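Local coordinates for probable transcriptional regulatory protein, Rv1404 (Mycobacterium tuberculosis, PDB 2NYX) that probably binds DNA as a MarR-family transcription factor, its two subunits each contributing a winged helix-turn-helix domain, at residues Phe48-Ile53 with Asp81-Ala86. Residues are numbered along the deposited sequence; the frame is centred on the assembly and turned at random.
Sequences FRTLVI and DRLVGA
Thr-50 divides its side chain between its own helix and the facing one: the hydroxyl OG1 is hydrogen-bonded to the carbonyl oxygen of Pro-46, one turn back, while the methyl and CB are left to meet Leu-83. With chi1 at -60°, OG1 lies beside the backbone N and CG2 opposite it. The polar end of this buried residue is thus satisfied locally, and it is carbon, CB and CG2, that meets Leu-83.

Across the gap a single methyl does the work. Leu-83 points at helix 45-57, and its CD1 reaches to 4.1 Å from Thr-50 CG2 and 3.9 Å from Leu-51 CD2. Seen from CD1, those two methyls lie in well-separated directions, so the leucine tip fits between two consecutive residues of the helix instead of pressing on one. Leu-51 leaves its backbone at an angle to the interface; with chi2 at -177° CD1 runs on anti to CA, and it is the other methyl, CD2, folded beside CA, that turns to Leu-83. No hydrogen bond links the segments. The touch is purely van der Waals and modest in area, with the backbones well apart: the nearest CA atoms, those of Leu-51 and Leu-83, are 9.0 Å from each other.

Leu-83 sits in the last turn of helix 73-85, which by its place in the winged helix-turn-helix fold is probably the DNA-recognition helix; the contact ties that end to helix 45-57 inside the domain. Ile-89 of strand 89-92 packs against both Thr-50 and Leu-83, Leu-65 and Leu-69 of helix 62-69 reach Thr-50, and Val-112 and Val-113 of helix 107-128 meet Leu-51.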
loop_
_atom_site.group_PDB
_atom_site.type_symbol
_atom_site.label_atom_id
_atom_site.label_comp_id
_atom_site.label_asym_id
_atom_site.label_seq_id
_atom_site.Cartn_x
_atom_site.Cartn_y
_atom_site.Cartn_z
ATOM N N PHE B 48 6.790 0.451 6.718
ATOM C CA PHE B 48 7.549 0.917 5.564
ATOM C C PHE B 48 7.310 2.394 5.245
ATOM O O PHE B 48 8.247 3.111 4.900
ATOM C CB PHE B 48 7.332 0.049 4.327
ATOM C CG PHE B 48 8.222 0.436 3.190
ATOM C CD1 PHE B 48 9.579 0.133 3.224
ATOM C CD2 PHE B 48 7.728 1.176 2.123
ATOM C CE1 PHE B 48 10.417 0.523 2.194
ATOM C CE2 PHE B 48 8.561 1.569 1.084
ATOM C CZ PHE B 48 9.905 1.245 1.118
ATOM N N ARG B 49 6.064 2.844 5.369
ATOM C CA ARG B 49 5.730 4.252 5.180
ATOM C C ARG B 49 6.510 5.161 6.153
ATOM O O ARG B 49 7.052 6.196 5.751
ATOM C CB ARG B 49 4.209 4.463 5.281
ATOM C CG ARG B 49 3.748 5.897 5.067
ATOM C CD ARG B 49 4.190 6.424 3.706
ATOM N NE ARG B 49 4.055 7.872 3.586
ATOM C CZ ARG B 49 4.384 8.560 2.494
ATOM N NH1 ARG B 49 4.847 7.933 1.424
ATOM N NH2 ARG B 49 4.243 9.873 2.461
ATOM N N THR B 50 6.576 4.758 7.421
ATOM C CA THR B 50 7.410 5.424 8.434
ATOM C C THR B 50 8.821 5.669 7.912
ATOM O O THR B 50 9.377 6.756 8.080
ATOM C CB THR B 50 7.489 4.582 9.729
ATOM O OG1 THR B 50 6.177 4.406 10.250
ATOM C CG2 THR B 50 8.337 5.251 10.789
ATOM N N LEU B 51 9.404 4.655 7.283
ATOM C CA LEU B 51 10.772 4.774 6.777
ATOM C C LEU B 51 10.870 5.795 5.647
ATOM O O LEU B 51 11.808 6.572 5.606
ATOM C CB LEU B 51 11.326 3.417 6.334
ATOM C CG LEU B 51 11.383 2.268 7.342
ATOM C CD1 LEU B 51 12.022 1.073 6.702
ATOM C CD2 LEU B 51 12.145 2.670 8.569
ATOM N N VAL B 52 9.885 5.807 4.755
ATOM C CA VAL B 52 9.877 6.730 3.630
ATOM C C VAL B 52 9.700 8.157 4.108
ATOM O O VAL B 52 10.377 9.071 3.624
ATOM C CB VAL B 52 8.789 6.369 2.587
ATOM C CG1 VAL B 52 8.717 7.433 1.491
ATOM C CG2 VAL B 52 9.080 4.997 1.994
ATOM N N ILE B 53 8.803 8.351 5.068
ATOM C CA ILE B 53 8.620 9.671 5.668
ATOM C C ILE B 53 9.945 10.152 6.262
ATOM O O ILE B 53 10.316 11.321 6.105
ATOM C CB ILE B 53 7.476 9.681 6.701
ATOM C CG1 ILE B 53 6.182 9.188 6.048
ATOM C CG2 ILE B 53 7.254 11.079 7.249
ATOM C CD1 ILE B 53 4.949 9.298 6.924
ATOM N N ASP B 81 9.313 1.935 18.122
ATOM C CA ASP B 81 10.020 1.026 19.028
ATOM C C ASP B 81 10.479 -0.253 18.323
ATOM O O ASP B 81 11.624 -0.686 18.492
ATOM C CB ASP B 81 9.147 0.651 20.229
ATOM C CG ASP B 81 8.941 1.800 21.196
ATOM O OD1 ASP B 81 9.809 2.700 21.272
ATOM O OD2 ASP B 81 7.902 1.792 21.898
ATOM N N ARG B 82 9.580 -0.847 17.543
ATOM C CA ARG B 82 9.857 -2.074 16.807
ATOM C C ARG B 82 10.941 -1.857 15.766
ATOM O O ARG B 82 11.859 -2.665 15.629
ATOM C CB ARG B 82 8.585 -2.601 16.131
ATOM C CG ARG B 82 7.600 -3.218 17.093
ATOM C CD ARG B 82 6.469 -3.951 16.378
ATOM N NE ARG B 82 5.330 -4.148 17.281
ATOM C CZ ARG B 82 4.244 -3.373 17.314
ATOM N NH1 ARG B 82 4.122 -2.343 16.475
ATOM N NH2 ARG B 82 3.273 -3.630 18.185
ATOM N N LEU B 83 10.828 -0.759 15.032
ATOM C CA LEU B 83 11.793 -0.442 13.988
ATOM C C LEU B 83 13.150 -0.072 14.575
ATOM O O LEU B 83 14.193 -0.286 13.947
ATOM C CB LEU B 83 11.256 0.658 13.064
ATOM C CG LEU B 83 10.083 0.243 12.184
ATOM C CD1 LEU B 83 9.635 1.383 11.290
ATOM C CD2 LEU B 83 10.422 -0.978 11.355
ATOM N N VAL B 84 13.125 0.469 15.790
ATOM C CA VAL B 84 14.352 0.680 16.558
ATOM C C VAL B 84 14.979 -0.668 16.920
ATOM O O VAL B 84 16.176 -0.869 16.741
ATOM C CB VAL B 84 14.112 1.550 17.797
ATOM C CG1 VAL B 84 15.303 1.492 18.727
ATOM C CG2 VAL B 84 13.841 2.981 17.368
ATOM N N GLY B 85 14.143 -1.587 17.396
ATOM C CA GLY B 85 14.554 -2.946 17.707
ATOM C C GLY B 85 15.143 -3.675 16.518
ATOM O O GLY B 85 16.013 -4.512 16.689
ATOM N N ALA B 86 14.674 -3.359 15.316
ATOM C CA ALA B 86 15.153 -4.002 14.095
ATOM C C ALA B 86 16.275 -3.217 13.395
ATOM O O ALA B 86 16.587 -3.478 12.241
ATOM C CB ALA B 86 13.990 -4.255 13.148
#